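Local coordinates for protein 3-hydroxyisobutyryl-CoA hydrolase (Mycobacterium thermoresistibile, PDB 4HDT) that probably catalyses the hydrolysis of 3-hydroxy-2-methylpropanoyl-CoA to 3-hydroxy-2-methylpropanoate and free CoA, belongs to the crotonase-like family and binds zinc ions, at residues L45-D51 against H100-K106; V143-P149 against A268-T272; A178-M183 against P218-A224. Residues are numbered along the deposited sequence.

In the fold
The three contacts lie in different parts of one crotonase-like chain, and none touches another. Contact 1 comes first along the chain and joins helices 35-49 and 85-103 beside the main sheet. Contact 2 packs the loop after strand 137-139 against helix 266-279; contact 3, joining helix 177-183 to the approach to helix 222-225, falls between its two segments in sequence. The centres of contacts 1 and 2, on opposite sides of the chain's centre, are about 31 Å apart; contact 3 is centred about 29 Å from contact 1 and about 24 Å from contact 2. Contact 1 joins neighbouring beta-alpha units and holds part of a zinc site; contacts 2 and 3 attach later helices to earlier parts of the fold.

Contact 1: residues L45-D51 against H100-K106; sequences LAAWEND and HIGRYPK. With ZN (zinc ion), chain B.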
loop_
_atom_site.group_PDB
_atom_site.type_symbol
_atom_site.label_atom_id
_atom_site.label_comp_id
_atom_site.label_asym_id
_atom_site.label_seq_id
_atom_site.Cartn_x
_atom_site.Cartn_y
_atom_site.Cartn_z
ATOM N N LEU A 45 12.195 -10.824 -11.143
ATOM C CA LEU A 45 12.873 -10.967 -9.859
ATOM C C LEU A 45 13.399 -12.385 -9.667
ATOM O O LEU A 45 14.520 -12.594 -9.161
ATOM C CB LEU A 45 11.941 -10.635 -8.698
ATOM C CG LEU A 45 11.584 -9.171 -8.583
ATOM C CD1 LEU A 45 10.732 -9.056 -7.342
ATOM C CD2 LEU A 45 12.822 -8.305 -8.434
ATOM N N ALA A 46 12.598 -13.379 -10.045
ATOM C CA ALA A 46 13.075 -14.761 -9.936
ATOM C C ALA A 46 14.281 -15.042 -10.838
ATOM O O ALA A 46 15.260 -15.728 -10.424
ATOM C CB ALA A 46 11.939 -15.729 -10.263
ATOM N N ALA A 47 14.211 -14.588 -12.085
ATOM C CA ALA A 47 15.292 -14.819 -13.031
ATOM C C ALA A 47 16.590 -14.127 -12.649
ATOM O O ALA A 47 17.670 -14.679 -12.839
ATOM C CB ALA A 47 14.880 -14.390 -14.421
ATOM N N TRP A 48 16.487 -12.932 -12.069
ATOM C CA TRP A 48 17.662 -12.156 -11.729
ATOM C C TRP A 48 18.291 -12.554 -10.397
ATOM O O TRP A 48 19.444 -12.190 -10.112
ATOM C CB TRP A 48 17.304 -10.684 -11.645
ATOM C CG TRP A 48 16.975 -10.049 -12.952
ATOM C CD1 TRP A 48 17.416 -10.440 -14.204
ATOM C CD2 TRP A 48 16.184 -8.878 -13.163
ATOM N NE1 TRP A 48 16.919 -9.584 -15.165
ATOM C CE2 TRP A 48 16.186 -8.610 -14.549
ATOM C CE3 TRP A 48 15.488 -8.024 -12.315
ATOM C CZ2 TRP A 48 15.497 -7.514 -15.096
ATOM C CZ3 TRP A 48 14.821 -6.965 -12.850
ATOM C CH2 TRP A 48 14.836 -6.712 -14.228
ATOM N N GLU A 49 17.533 -13.261 -9.578
ATOM C CA GLU A 49 17.962 -13.507 -8.183
ATOM C C GLU A 49 19.344 -14.169 -8.082
ATOM O O GLU A 49 20.181 -13.760 -7.235
ATOM C CB GLU A 49 16.929 -14.356 -7.471
ATOM C CG GLU A 49 17.125 -14.459 -5.950
ATOM C CD GLU A 49 15.879 -14.929 -5.229
ATOM O OE1 GLU A 49 14.909 -15.336 -5.902
ATOM O OE2 GLU A 49 15.838 -14.905 -3.966
ATOM N N ASN A 50 19.566 -15.178 -8.912
ATOM C CA ASN A 50 20.849 -15.923 -8.922
ATOM C C ASN A 50 21.737 -15.652 -10.144
ATOM O O ASN A 50 22.660 -16.436 -10.458
ATOM C CB ASN A 50 20.567 -17.419 -8.778
ATOM C CG ASN A 50 19.787 -17.739 -7.516
ATOM O OD1 ASN A 50 18.630 -18.145 -7.577
ATOM N ND2 ASN A 50 20.392 -17.520 -6.383
ATOM N N ASP A 51 21.461 -14.539 -10.823
ATOM C CA ASP A 51 22.233 -14.094 -11.952
ATOM C C ASP A 51 23.269 -13.069 -11.503
ATOM O O ASP A 51 22.935 -11.928 -11.153
ATOM C CB ASP A 51 21.293 -13.497 -13.004
ATOM C CG ASP A 51 22.017 -13.069 -14.279
ATOM O OD1 ASP A 51 23.258 -13.001 -14.293
ATOM O OD2 ASP A 51 21.319 -12.793 -15.264
ATOM N N HIS A 100 8.115 -11.604 -1.784
ATOM C CA HIS A 100 9.419 -11.768 -2.391
ATOM C C HIS A 100 10.272 -10.516 -2.412
ATOM O O HIS A 100 11.436 -10.556 -2.089
ATOM C CB HIS A 100 9.344 -12.328 -3.794
ATOM C CG HIS A 100 10.608 -13.046 -4.169
ATOM N ND1 HIS A 100 10.913 -13.393 -5.465
ATOM C CD2 HIS A 100 11.641 -13.489 -3.407
ATOM C CE1 HIS A 100 12.071 -14.034 -5.481
ATOM N NE2 HIS A 100 12.526 -14.108 -4.242
ATOM N N ILE A 101 9.678 -9.386 -2.708
ATOM C CA ILE A 101 10.397 -8.098 -2.592
ATOM C C ILE A 101 10.883 -7.895 -1.175
ATOM O O ILE A 101 12.041 -7.495 -0.956
ATOM C CB ILE A 101 9.490 -6.924 -3.028
ATOM C CG1 ILE A 101 9.069 -7.072 -4.514
ATOM C CG2 ILE A 101 10.210 -5.597 -2.809
ATOM C CD1 ILE A 101 7.816 -6.259 -4.870
ATOM N N GLY A 102 10.017 -8.184 -0.212
ATOM C CA GLY A 102 10.371 -8.096 1.202
ATOM C C GLY A 102 11.573 -8.930 1.639
ATOM O O GLY A 102 12.369 -8.451 2.504
ATOM N N ARG A 103 11.704 -10.163 1.120
ATOM C CA ARG A 103 12.831 -11.069 1.374
ATOM C C ARG A 103 14.041 -10.862 0.498
ATOM O O ARG A 103 15.068 -11.513 0.686
ATOM C CB ARG A 103 12.383 -12.515 1.019
ATOM C CG ARG A 103 11.383 -13.047 1.968
ATOM C CD ARG A 103 11.220 -14.554 1.781
ATOM N NE ARG A 103 11.041 -15.030 0.405
ATOM C CZ ARG A 103 9.863 -15.091 -0.246
ATOM N NH1 ARG A 103 8.723 -14.721 0.319
ATOM N NH2 ARG A 103 9.827 -15.543 -1.468
ATOM N N TYR A 104 13.875 -10.104 -0.582
ATOM C CA TYR A 104 14.825 -10.200 -1.700
ATOM C C TYR A 104 16.298 -10.005 -1.244
ATOM O O TYR A 104 16.615 -9.076 -0.497
ATOM C CB TYR A 104 14.502 -9.193 -2.782
ATOM C CG TYR A 104 14.919 -9.608 -4.207
ATOM C CD1 TYR A 104 14.420 -10.762 -4.798
ATOM C CD2 TYR A 104 15.854 -8.864 -4.921
ATOM C CE1 TYR A 104 14.803 -11.151 -6.060
ATOM C CE2 TYR A 104 16.233 -9.216 -6.195
ATOM C CZ TYR A 104 15.701 -10.367 -6.777
ATOM O OH TYR A 104 16.084 -10.752 -8.045
ATOM N N PRO A 105 17.183 -10.899 -1.669
ATOM C CA PRO A 105 18.554 -10.835 -1.159
ATOM C C PRO A 105 19.391 -9.679 -1.715
ATOM O O PRO A 105 20.276 -9.152 -0.983
ATOM C CB PRO A 105 19.116 -12.224 -1.505
ATOM C CG PRO A 105 18.340 -12.659 -2.697
ATOM C CD PRO A 105 16.959 -12.104 -2.483
ATOM N N LYS A 106 19.071 -9.182 -2.921
ATOM C CA LYS A 106 19.836 -8.113 -3.568
ATOM C C LYS A 106 19.176 -6.737 -3.289
ATOM O O LYS A 106 18.000 -6.674 -3.028
ATOM C CB LYS A 106 19.905 -8.384 -5.074
ATOM C CG LYS A 106 20.710 -9.644 -5.385
ATOM C CD LYS A 106 20.657 -9.993 -6.872
ATOM C CE LYS A 106 21.648 -11.097 -7.169
ATOM N NZ LYS A 106 21.711 -11.555 -8.597
HETATM ZN ZN ZN B . 14.035 -15.292 -3.413
#
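Metal coordination ties the two helix ends together. Glu49 OE2 binds the zinc ion at 1.9 Å and His100 NE2 binds it at 2.1 Å; Glu351 OE1, from the C-terminal end of the chain, is among the further ligands. Glu49 OE1 sits at the edge of the imidazole, 3.2 Å from His100 CE1.

Hydrogen bonds run from residues 100-106 to backbone carbonyls of 45-51. Tyr104, the first residue to leave helical geometry after helix 85-103, donates from OH to Leu45 O (2.7 Å). The extended Lys106 side chain reaches the last turn of helix 35-49, where NZ donates to Trp48 O at 2.8 Å and weakly to Glu49 O at 3.0 Å; the amine also bonds Val54 O.

Apolar packing fills the inner side. Leu45 CD2 makes a CH-pi contact over the Tyr104 ring, 4.2 Å from its centroid, and Leu45 CD1 meets Ile101 CG1 at 3.8 Å. Val57 of strand 56-61 touches Leu45, Trp48 and Tyr104.

Here helices from successive beta-alpha-beta crossovers, 19-24 to 56-61 and 56-61 to 108-112, pack side by side on the crotonase-fold sheet, with a zinc site near their C-terminal ends, shared with Glu351.

Contact 2: residues V143-P149 against A268-T272; sequences VGIGFIP and ALSVT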
loop_
_atom_site.group_PDB
_atom_site.type_symbol
_atom_site.label_atom_id
_atom_site.label_comp_id
_atom_site.label_asym_id
_atom_site.label_seq_id
_atom_site.Cartn_x
_atom_site.Cartn_y
_atom_site.Cartn_z
ATOM N N VAL A 143 -10.393 1.832 2.428
ATOM C CA VAL A 143 -11.709 1.938 3.079
ATOM C C VAL A 143 -12.706 2.833 2.337
ATOM O O VAL A 143 -13.910 2.734 2.543
ATOM C CB VAL A 143 -11.575 2.432 4.531
ATOM C CG1 VAL A 143 -10.875 1.404 5.399
ATOM C CG2 VAL A 143 -10.865 3.795 4.664
ATOM N N GLY A 144 -12.191 3.702 1.480
ATOM C CA GLY A 144 -13.006 4.529 0.639
ATOM C C GLY A 144 -13.713 3.795 -0.491
ATOM O O GLY A 144 -14.656 4.369 -1.114
ATOM N N ILE A 145 -13.270 2.573 -0.774
ATOM C CA ILE A 145 -13.973 1.732 -1.771
ATOM C C ILE A 145 -14.511 0.458 -1.121
ATOM O O ILE A 145 -14.775 -0.549 -1.808
ATOM C CB ILE A 145 -13.094 1.409 -3.016
ATOM C CG1 ILE A 145 -11.749 0.754 -2.651
ATOM C CG2 ILE A 145 -12.883 2.670 -3.860
ATOM C CD1 ILE A 145 -11.110 -0.049 -3.783
ATOM N N GLY A 146 -14.675 0.449 0.194
ATOM C CA GLY A 146 -15.206 -0.730 0.851
ATOM C C GLY A 146 -14.250 -1.895 0.956
ATOM O O GLY A 146 -14.703 -3.034 1.143
ATOM N N PHE A 147 -12.960 -1.600 0.884
ATOM C CA PHE A 147 -11.886 -2.608 0.896
ATOM C C PHE A 147 -11.014 -2.335 2.102
ATOM O O PHE A 147 -11.243 -1.343 2.873
ATOM C CB PHE A 147 -11.141 -2.562 -0.462
ATOM C CG PHE A 147 -10.209 -3.716 -0.745
ATOM C CD1 PHE A 147 -10.640 -5.023 -0.761
ATOM C CD2 PHE A 147 -8.898 -3.458 -1.127
ATOM C CE1 PHE A 147 -9.761 -6.047 -1.113
ATOM C CE2 PHE A 147 -8.020 -4.467 -1.501
ATOM C CZ PHE A 147 -8.428 -5.769 -1.433
ATOM N N ILE A 148 -10.027 -3.202 2.332
ATOM C CA ILE A 148 -9.143 -3.140 3.496
ATOM C C ILE A 148 -7.717 -3.102 2.967
ATOM O O ILE A 148 -7.402 -3.863 2.040
ATOM C CB ILE A 148 -9.386 -4.337 4.441
ATOM C CG1 ILE A 148 -10.837 -4.351 4.998
ATOM C CG2 ILE A 148 -8.375 -4.364 5.572
ATOM C CD1 ILE A 148 -11.877 -5.012 4.139
ATOM N N PRO A 149 -6.826 -2.271 3.559
ATOM C CA PRO A 149 -5.437 -2.223 3.101
ATOM C C PRO A 149 -4.825 -3.613 3.004
ATOM O O PRO A 149 -4.896 -4.397 3.974
ATOM C CB PRO A 149 -4.727 -1.371 4.158
ATOM C CG PRO A 149 -5.825 -0.451 4.649
ATOM C CD PRO A 149 -7.097 -1.255 4.601
ATOM N N ALA A 268 -15.772 -1.875 6.259
ATOM C CA ALA A 268 -14.340 -1.822 5.898
ATOM C C ALA A 268 -13.487 -1.158 7.011
ATOM O O ALA A 268 -12.413 -1.634 7.326
ATOM C CB ALA A 268 -14.136 -1.130 4.572
ATOM N N LEU A 269 -14.002 -0.087 7.584
ATOM C CA LEU A 269 -13.346 0.600 8.706
ATOM C C LEU A 269 -13.138 -0.378 9.846
ATOM O O LEU A 269 -12.044 -0.443 10.403
ATOM C CB LEU A 269 -14.179 1.777 9.238
ATOM C CG LEU A 269 -14.143 3.025 8.363
ATOM C CD1 LEU A 269 -15.323 3.942 8.731
ATOM C CD2 LEU A 269 -12.781 3.726 8.384
ATOM N N SER A 270 -14.190 -1.126 10.165
ATOM C CA SER A 270 -14.181 -2.046 11.312
ATOM C C SER A 270 -13.192 -3.180 11.082
ATOM O O SER A 270 -12.466 -3.588 11.986
ATOM C CB SER A 270 -15.580 -2.584 11.572
ATOM O OG SER A 270 -16.518 -1.525 11.760
ATOM N N VAL A 271 -13.178 -3.692 9.871
ATOM C CA VAL A 271 -12.276 -4.794 9.555
ATOM C C VAL A 271 -10.832 -4.274 9.511
ATOM O O VAL A 271 -9.890 -4.973 9.914
ATOM C CB VAL A 271 -12.686 -5.505 8.269
ATOM C CG1 VAL A 271 -11.678 -6.576 7.899
ATOM C CG2 VAL A 271 -14.087 -6.120 8.383
ATOM N N THR A 272 -10.645 -3.049 9.020
ATOM C CA THR A 272 -9.341 -2.410 8.986
ATOM C C THR A 272 -8.749 -2.232 10.388
ATOM O O THR A 272 -7.583 -2.562 10.630
ATOM C CB THR A 272 -9.383 -1.097 8.198
ATOM O OG1 THR A 272 -9.684 -1.413 6.833
ATOM C CG2 THR A 272 -8.033 -0.394 8.240
#
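In the loop between strand 137-139 and helix 153-158 of the crotonase-like fold, away from the zinc sites, Val143 opens the contact from a 3-10 turn by pointing its side chain toward helix 266-279. Its CG1 lies 4.2 Å from Ala268 CB and 3.4 Å from Thr272 OG1, while its CG2 meets Leu269 CD2 at 4.2 Å. Its backbone also hydrogen-bonds with Ser265, just ahead of the helix.

The chain then swings out and returns at Gly146, whose positive phi of 74° turns the backbone. Its CA comes within 5.2 Å of Ala268 CA, and Gly146 C lies 3.7 Å from Ala268 CB. Phe147 presents its backbone, with O 3.4 Å from the same Ala268 CB. Its side chain starts away from the helix; the ring meets Trp91 with planes about 15° apart and touches helices 285-299 and 303-313.

Ile148 packs CG1 on Val271 CG1 (3.8 Å) and places CG2 3.5 Å from Thr272 OG1. Val295 of helix 285-299 touches both Ile148 and Val271. Pro149 ends the run with CD 3.4 Å from Thr272 OG1.

No hydrogen bond crosses between the segments. Thr272 OG1 donates to Ala268 O (2.8 Å), so its proton is used within the helix while carbons of Val143, Ile148 and Pro149 approach it. Between the segments the contact is thus van der Waals packing alone, small Ala268 permitting the near approach of the backbone at Gly146 and Phe147.

Contact 3: residues A178-M183 against P218-A224; sequences ADAIVM and PPASPLA
Residues 178-183 are helical, while Pro218 to Ser221 run extended, with psi 173° at Pro219 and 112° at Ser221, before Pro222 turns into a short, weakly bonded helix. The closest backbone approach is Asp179 to Ser221, 5.0 Å between CA atoms.

Asp179, with chi1 m (-64°), supplies the central acceptor. Its OD1 takes two hydrogen bonds, from Ser221 OG at 2.6 Å and from Leu223 N at 2.9 Å (N-H...O angle 160°). Ser221, chi1 t (163°), is the N-cap: having donated to Asp179, its OG accepts from Ala224 N at 3.0 Å (165°). Pro222 N has no hydrogen; the next two amides, Leu223 N and Ala224 N, are satisfied by Asp179 OD1 and Ser221 OG. The other carboxylate oxygen, Asp179 OD2, accepts from Ser176 N, just before helix 177-183, as in one half of a capping box, while OD1 bridges to the start of helix 222-225.

Apolar contacts flank this network. Ala178 CB meets Pro218 CB at 4.1 Å, Ile181 CD1 meets Pro218 CG at 4.0 Å, and Val182 CG2 lies 3.7 Å from Ser221 CB. Met183 CE reaches Leu223 CD2 at 3.6 Å.

Strand 188-189, through Tyr189, touches Ile181, Pro218 and Pro219; helix 164-171 packs beside Val182, Met183 and Leu223.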
loop_
_atom_site.group_PDB
_atom_site.type_symbol
_atom_site.label_atom_id
_atom_site.label_comp_id
_atom_site.label_asym_id
_atom_site.label_seq_id
_atom_site.Cartn_x
_atom_site.Cartn_y
_atom_site.Cartn_z
ATOM N N ALA A 178 8.090 12.856 3.622
ATOM C CA ALA A 178 8.696 12.955 4.951
ATOM C C ALA A 178 7.874 12.118 5.936
ATOM O O ALA A 178 8.446 11.435 6.802
ATOM C CB ALA A 178 8.751 14.413 5.398
ATOM N N ASP A 179 6.557 12.157 5.794
ATOM C CA ASP A 179 5.652 11.368 6.623
ATOM C C ASP A 179 5.950 9.896 6.384
ATOM O O ASP A 179 5.932 9.095 7.300
ATOM C CB ASP A 179 4.190 11.615 6.262
ATOM C CG ASP A 179 3.705 13.035 6.518
ATOM O OD1 ASP A 179 4.249 13.724 7.433
ATOM O OD2 ASP A 179 2.743 13.456 5.818
ATOM N N ALA A 180 6.122 9.508 5.116
ATOM C CA ALA A 180 6.390 8.091 4.798
ATOM C C ALA A 180 7.646 7.592 5.483
ATOM O O ALA A 180 7.681 6.432 5.960
ATOM C CB ALA A 180 6.479 7.897 3.287
ATOM N N ILE A 181 8.681 8.417 5.538
ATOM C CA ILE A 181 9.916 8.017 6.231
ATOM C C ILE A 181 9.623 7.871 7.732
ATOM O O ILE A 181 10.032 6.884 8.371
ATOM C CB ILE A 181 11.046 9.010 5.944
ATOM C CG1 ILE A 181 11.390 8.948 4.437
ATOM C CG2 ILE A 181 12.276 8.726 6.806
ATOM C CD1 ILE A 181 12.322 10.069 3.994
ATOM N N VAL A 182 8.896 8.825 8.315
ATOM C CA VAL A 182 8.535 8.718 9.737
ATOM C C VAL A 182 7.729 7.417 10.030
ATOM O O VAL A 182 7.942 6.757 11.044
ATOM C CB VAL A 182 7.756 10.005 10.174
ATOM C CG1 VAL A 182 6.933 9.765 11.433
ATOM C CG2 VAL A 182 8.724 11.167 10.298
ATOM N N MET A 183 6.867 7.034 9.086
ATOM C CA MET A 183 6.015 5.881 9.339
ATOM C C MET A 183 6.673 4.547 8.997
ATOM O O MET A 183 6.083 3.516 9.270
ATOM C CB MET A 183 4.654 6.029 8.673
ATOM C CG MET A 183 3.679 6.852 9.539
ATOM S SD MET A 183 1.979 6.526 9.018
ATOM C CE MET A 183 2.242 7.232 7.417
ATOM N N PRO A 218 15.005 15.064 4.975
ATOM C CA PRO A 218 13.639 15.379 4.608
ATOM C C PRO A 218 13.147 16.622 5.316
ATOM O O PRO A 218 13.652 16.958 6.379
ATOM C CB PRO A 218 12.817 14.153 5.052
ATOM C CG PRO A 218 13.749 13.284 5.814
ATOM C CD PRO A 218 15.146 13.747 5.609
ATOM N N PRO A 219 12.144 17.276 4.745
ATOM C CA PRO A 219 11.562 18.369 5.504
ATOM C C PRO A 219 10.714 17.854 6.660
ATOM O O PRO A 219 10.539 16.639 6.870
ATOM C CB PRO A 219 10.712 19.080 4.475
ATOM C CG PRO A 219 10.313 18.039 3.512
ATOM C CD PRO A 219 11.452 17.053 3.470
ATOM N N ALA A 220 10.268 18.796 7.477
ATOM C CA ALA A 220 9.339 18.514 8.549
ATOM C C ALA A 220 8.159 17.642 8.104
ATOM O O ALA A 220 7.580 17.857 7.050
ATOM C CB ALA A 220 8.815 19.839 9.084
ATOM N N SER A 221 7.859 16.622 8.905
ATOM C CA SER A 221 6.711 15.726 8.719
ATOM C C SER A 221 5.470 16.312 9.423
ATOM O O SER A 221 5.416 16.386 10.644
ATOM C CB SER A 221 7.016 14.327 9.266
ATOM O OG SER A 221 5.863 13.520 9.480
ATOM N N PRO A 222 4.457 16.731 8.660
ATOM C CA PRO A 222 3.252 17.172 9.354
ATOM C C PRO A 222 2.582 16.055 10.126
ATOM O O PRO A 222 1.997 16.277 11.171
ATOM C CB PRO A 222 2.348 17.663 8.213
ATOM C CG PRO A 222 3.214 17.770 7.015
ATOM C CD PRO A 222 4.320 16.810 7.193
ATOM N N LEU A 223 2.679 14.811 9.651
ATOM C CA LEU A 223 2.093 13.749 10.417
ATOM C C LEU A 223 2.743 13.583 11.790
ATOM O O LEU A 223 2.061 13.352 12.801
ATOM C CB LEU A 223 2.138 12.421 9.618
ATOM C CG LEU A 223 0.980 11.480 9.804
ATOM C CD1 LEU A 223 -0.358 12.171 9.693
ATOM C CD2 LEU A 223 1.083 10.410 8.712
ATOM N N ALA A 224 4.072 13.650 11.850
ATOM C CA ALA A 224 4.794 13.590 13.109
ATOM C C ALA A 224 4.330 14.674 14.082
ATOM O O ALA A 224 4.210 14.418 15.264
ATOM C CB ALA A 224 6.299 13.673 12.907
#